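Local coordinates for flagellar protein (Xanthomonas campestris pv. campestris, PDB 3C12) that is probably required, as part of the whole protein, for flagellar hook formation, this C-terminal piece comprising Ig-like and tudor-like domains, at residues A29-V41 / K98-D110. Sequence-based numbering, arbitrary orientation.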
loop_
_atom_site.group_PDB
_atom_site.type_symbol
_atom_site.label_atom_id
_atom_site.label_comp_id
_atom_site.label_asym_id
_atom_site.label_seq_id
_atom_site.Cartn_x
_atom_site.Cartn_y
_atom_site.Cartn_z
ATOM N N ALA A 29 17.214 1.112 1.133
ATOM C CA ALA A 29 15.874 1.009 0.583
ATOM C C ALA A 29 15.187 2.321 0.920
ATOM O O ALA A 29 15.168 2.738 2.070
ATOM C CB ALA A 29 15.134 -0.148 1.216
ATOM N N LYS A 30 14.636 2.981 -0.086
ATOM C CA LYS A 30 13.968 4.250 0.133
ATOM C C LYS A 30 12.564 4.242 -0.451
ATOM O O LYS A 30 12.215 3.372 -1.246
ATOM C CB LYS A 30 14.781 5.394 -0.482
ATOM C CG LYS A 30 14.931 5.343 -2.003
ATOM C CD LYS A 30 15.623 6.599 -2.536
ATOM C CE LYS A 30 15.797 6.571 -4.051
ATOM N NZ LYS A 30 16.747 5.517 -4.502
ATOM N N GLY A 31 11.765 5.222 -0.049
ATOM C CA GLY A 31 10.405 5.319 -0.535
ATOM C C GLY A 31 9.740 6.548 0.044
ATOM O O GLY A 31 10.406 7.407 0.624
ATOM N N VAL A 32 8.424 6.631 -0.111
ATOM C CA VAL A 32 7.678 7.772 0.389
ATOM C C VAL A 32 6.283 7.404 0.835
ATOM O O VAL A 32 5.757 6.353 0.491
ATOM C CB VAL A 32 7.541 8.866 -0.679
ATOM C CG1 VAL A 32 8.903 9.408 -1.043
ATOM C CG2 VAL A 32 6.861 8.301 -1.897
ATOM N N VAL A 33 5.687 8.304 1.601
ATOM C CA VAL A 33 4.344 8.133 2.122
ATOM C C VAL A 33 3.665 9.495 2.125
ATOM O O VAL A 33 4.326 10.524 2.264
ATOM C CB VAL A 33 4.372 7.584 3.553
ATOM C CG1 VAL A 33 3.001 7.664 4.158
ATOM C CG2 VAL A 33 4.850 6.147 3.547
ATOM N N ALA A 34 2.348 9.506 1.974
ATOM C CA ALA A 34 1.626 10.764 1.956
ATOM C C ALA A 34 1.000 11.085 3.305
ATOM O O ALA A 34 -0.032 10.526 3.664
ATOM C CB ALA A 34 0.565 10.725 0.879
ATOM N N ALA A 35 1.642 11.991 4.040
ATOM C CA ALA A 35 1.173 12.438 5.354
ATOM C C ALA A 35 -0.047 13.327 5.185
ATOM O O ALA A 35 -0.060 14.225 4.349
ATOM C CB ALA A 35 2.267 13.204 6.073
ATOM N N THR A 36 -1.066 13.078 5.994
ATOM C CA THR A 36 -2.302 13.834 5.915
ATOM C C THR A 36 -2.375 14.973 6.923
ATOM O O THR A 36 -3.361 15.709 6.976
ATOM C CB THR A 36 -3.499 12.911 6.139
ATOM O OG1 THR A 36 -3.344 12.233 7.391
ATOM C CG2 THR A 36 -3.590 11.886 5.026
ATOM N N SER A 37 -1.325 15.123 7.720
ATOM C CA SER A 37 -1.297 16.165 8.730
ATOM C C SER A 37 0.138 16.450 9.120
ATOM O O SER A 37 1.042 15.730 8.718
ATOM C CB SER A 37 -2.089 15.711 9.964
ATOM O OG SER A 37 -2.047 16.678 11.002
ATOM N N ALA A 38 0.349 17.512 9.886
ATOM C CA ALA A 38 1.687 17.841 10.349
ATOM C C ALA A 38 1.940 16.936 11.556
ATOM O O ALA A 38 1.002 16.533 12.249
ATOM C CB ALA A 38 1.759 19.306 10.747
ATOM N N GLY A 39 3.201 16.604 11.798
ATOM C CA GLY A 39 3.534 15.736 12.914
ATOM C C GLY A 39 4.722 14.874 12.554
ATOM O O GLY A 39 5.711 15.375 12.031
ATOM N N PHE A 40 4.644 13.582 12.841
ATOM C CA PHE A 40 5.732 12.678 12.491
ATOM C C PHE A 40 5.193 11.331 12.035
ATOM O O PHE A 40 4.069 10.952 12.350
ATOM C CB PHE A 40 6.714 12.488 13.662
ATOM C CG PHE A 40 6.131 11.779 14.860
ATOM C CD1 PHE A 40 5.322 12.455 15.763
ATOM C CD2 PHE A 40 6.409 10.438 15.091
ATOM C CE1 PHE A 40 4.802 11.806 16.874
ATOM C CE2 PHE A 40 5.890 9.783 16.199
ATOM C CZ PHE A 40 5.088 10.469 17.091
ATOM N N VAL A 41 5.994 10.613 11.266
ATOM C CA VAL A 41 5.587 9.310 10.798
ATOM C C VAL A 41 6.658 8.310 11.185
ATOM O O VAL A 41 7.848 8.562 11.015
ATOM C CB VAL A 41 5.377 9.310 9.275
ATOM C CG1 VAL A 41 6.537 9.989 8.603
ATOM C CG2 VAL A 41 5.230 7.895 8.769
ATOM N N LYS A 98 -3.310 8.790 15.854
ATOM C CA LYS A 98 -2.559 7.851 15.014
ATOM C C LYS A 98 -3.309 7.339 13.790
ATOM O O LYS A 98 -4.526 7.200 13.809
ATOM C CB LYS A 98 -2.142 6.624 15.819
ATOM C CG LYS A 98 -1.102 6.836 16.877
ATOM C CD LYS A 98 -0.736 5.476 17.481
ATOM C CE LYS A 98 0.198 5.624 18.663
ATOM N NZ LYS A 98 1.287 6.617 18.388
ATOM N N SER A 99 -2.561 7.041 12.734
ATOM C CA SER A 99 -3.141 6.494 11.512
ATOM C C SER A 99 -2.098 5.766 10.650
ATOM O O SER A 99 -0.913 6.114 10.650
ATOM C CB SER A 99 -3.841 7.593 10.696
ATOM O OG SER A 99 -2.934 8.566 10.223
ATOM N N LYS A 100 -2.544 4.733 9.942
ATOM C CA LYS A 100 -1.664 3.966 9.066
ATOM C C LYS A 100 -1.686 4.598 7.685
ATOM O O LYS A 100 -2.747 4.908 7.153
ATOM C CB LYS A 100 -2.120 2.502 8.985
ATOM C CG LYS A 100 -1.157 1.513 9.649
ATOM C CD LYS A 100 -1.696 0.065 9.692
ATOM C CE LYS A 100 -1.720 -0.651 8.313
ATOM N NZ LYS A 100 -0.382 -1.057 7.729
ATOM N N LEU A 101 -0.508 4.808 7.116
ATOM C CA LEU A 101 -0.404 5.410 5.793
ATOM C C LEU A 101 0.123 4.392 4.789
ATOM O O LEU A 101 0.890 3.504 5.152
ATOM C CB LEU A 101 0.540 6.608 5.830
ATOM C CG LEU A 101 0.321 7.707 6.871
ATOM C CD1 LEU A 101 1.512 8.635 6.831
ATOM C CD2 LEU A 101 -0.976 8.469 6.615
ATOM N N ALA A 102 -0.292 4.529 3.529
ATOM C CA ALA A 102 0.140 3.629 2.461
ATOM C C ALA A 102 1.586 3.903 2.101
ATOM O O ALA A 102 1.985 5.048 1.947
ATOM C CB ALA A 102 -0.730 3.813 1.240
ATOM N N THR A 103 2.370 2.845 1.959
ATOM C CA THR A 103 3.776 2.993 1.620
ATOM C C THR A 103 4.049 2.785 0.136
ATOM O O THR A 103 3.511 1.867 -0.481
ATOM C CB THR A 103 4.640 2.000 2.420
ATOM O OG1 THR A 103 3.939 0.758 2.553
ATOM C CG2 THR A 103 4.946 2.543 3.795
ATOM N N TYR A 104 4.880 3.656 -0.431
ATOM C CA TYR A 104 5.263 3.565 -1.836
ATOM C C TYR A 104 6.758 3.406 -1.866
ATOM O O TYR A 104 7.498 4.256 -1.376
ATOM C CB TYR A 104 4.852 4.818 -2.624
ATOM C CG TYR A 104 3.365 5.086 -2.571
ATOM C CD1 TYR A 104 2.786 5.662 -1.435
ATOM C CD2 TYR A 104 2.525 4.694 -3.613
ATOM C CE1 TYR A 104 1.404 5.834 -1.332
ATOM C CE2 TYR A 104 1.136 4.861 -3.520
ATOM C CZ TYR A 104 0.581 5.429 -2.375
ATOM O OH TYR A 104 -0.791 5.564 -2.242
ATOM N N VAL A 105 7.205 2.302 -2.440
ATOM C CA VAL A 105 8.623 2.015 -2.497
ATOM C C VAL A 105 9.266 2.396 -3.805
ATOM O O VAL A 105 8.678 2.221 -4.877
ATOM C CB VAL A 105 8.876 0.527 -2.262
ATOM C CG1 VAL A 105 10.353 0.236 -2.321
ATOM C CG2 VAL A 105 8.294 0.124 -0.936
ATOM N N ASP A 106 10.483 2.918 -3.705
ATOM C CA ASP A 106 11.230 3.285 -4.892
ATOM C C ASP A 106 12.123 2.112 -5.288
ATOM O O ASP A 106 12.836 1.553 -4.447
ATOM C CB ASP A 106 12.085 4.520 -4.647
ATOM C CG ASP A 106 12.920 4.888 -5.867
ATOM O OD1 ASP A 106 13.934 4.192 -6.129
ATOM O OD2 ASP A 106 12.550 5.853 -6.575
ATOM N N ALA A 107 12.083 1.748 -6.569
ATOM C CA ALA A 107 12.864 0.628 -7.065
ATOM C C ALA A 107 13.267 0.813 -8.505
ATOM O O ALA A 107 12.543 1.418 -9.297
ATOM C CB ALA A 107 12.067 -0.660 -6.935
ATOM N N PRO A 108 14.434 0.272 -8.872
ATOM C CA PRO A 108 14.939 0.377 -10.239
ATOM C C PRO A 108 14.249 -0.620 -11.180
ATOM O O PRO A 108 14.137 -1.811 -10.876
ATOM C CB PRO A 108 16.425 0.104 -10.061
ATOM C CG PRO A 108 16.429 -0.931 -8.995
ATOM C CD PRO A 108 15.409 -0.414 -8.004
ATOM N N VAL A 109 13.767 -0.114 -12.313
ATOM C CA VAL A 109 13.098 -0.939 -13.317
ATOM C C VAL A 109 14.180 -1.652 -14.114
ATOM O O VAL A 109 14.647 -1.135 -15.133
ATOM C CB VAL A 109 12.276 -0.081 -14.288
ATOM C CG1 VAL A 109 11.596 -0.969 -15.309
ATOM C CG2 VAL A 109 11.259 0.746 -13.525
ATOM N N ASP A 110 14.577 -2.832 -13.644
ATOM C CA ASP A 110 15.625 -3.602 -14.293
ATOM C C ASP A 110 15.304 -3.920 -15.746
ATOM O O ASP A 110 16.189 -3.893 -16.609
ATOM C CB ASP A 110 15.889 -4.900 -13.534
ATOM C CG ASP A 110 16.980 -5.741 -14.186
ATOM O OD1 ASP A 110 18.133 -5.256 -14.286
ATOM O OD2 ASP A 110 16.678 -6.883 -14.608
HETATM O O HOH W 1 -4.253 9.764 7.629
#
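Val32 and Tyr104 form the hydrogen-bonded pair of a short antiparallel beta pairing, in which strand 29-35 of the Ig-like fold meets the long, interrupted strand 98-115. Two bonds close the pair, from Val32 N to Tyr104 O at 2.8 Å and from Tyr104 N to Val32 O at 3.0 Å, and a third runs from Asp106 N to Lys30 O at 3.0 Å. Gly31, having no side chain, suits the close non-hydrogen-bonded pair with Val105, CA to CA 4.2 Å. The Tyr104 ring turns its edge to Val32 O, and Tyr104 CB packs on Val32 CG2. Toward the break in strand 98-115, Val33 and Leu101 are buried and apolar, as suits the interior: Val33 CG2 lies 3.6 Å from Thr103 CG2, and Val41 CG2 reaches Leu101 CD1. At the opposite end, Lys30 runs alongside Asp106 until a bend at chi4 (-67°) sets its NZ 3.5 Å from Asp106 OD1, a long salt bridge; Asn13 ND2 also hydrogen-bonds this OD1 and is its stronger partner. Further out, the backbone of strand 64-70 bonds the other edge of 29-35 at Ala29, Gly31 and Val33. Beyond the break, a water links Thr36 OG1 to Ser99 OG.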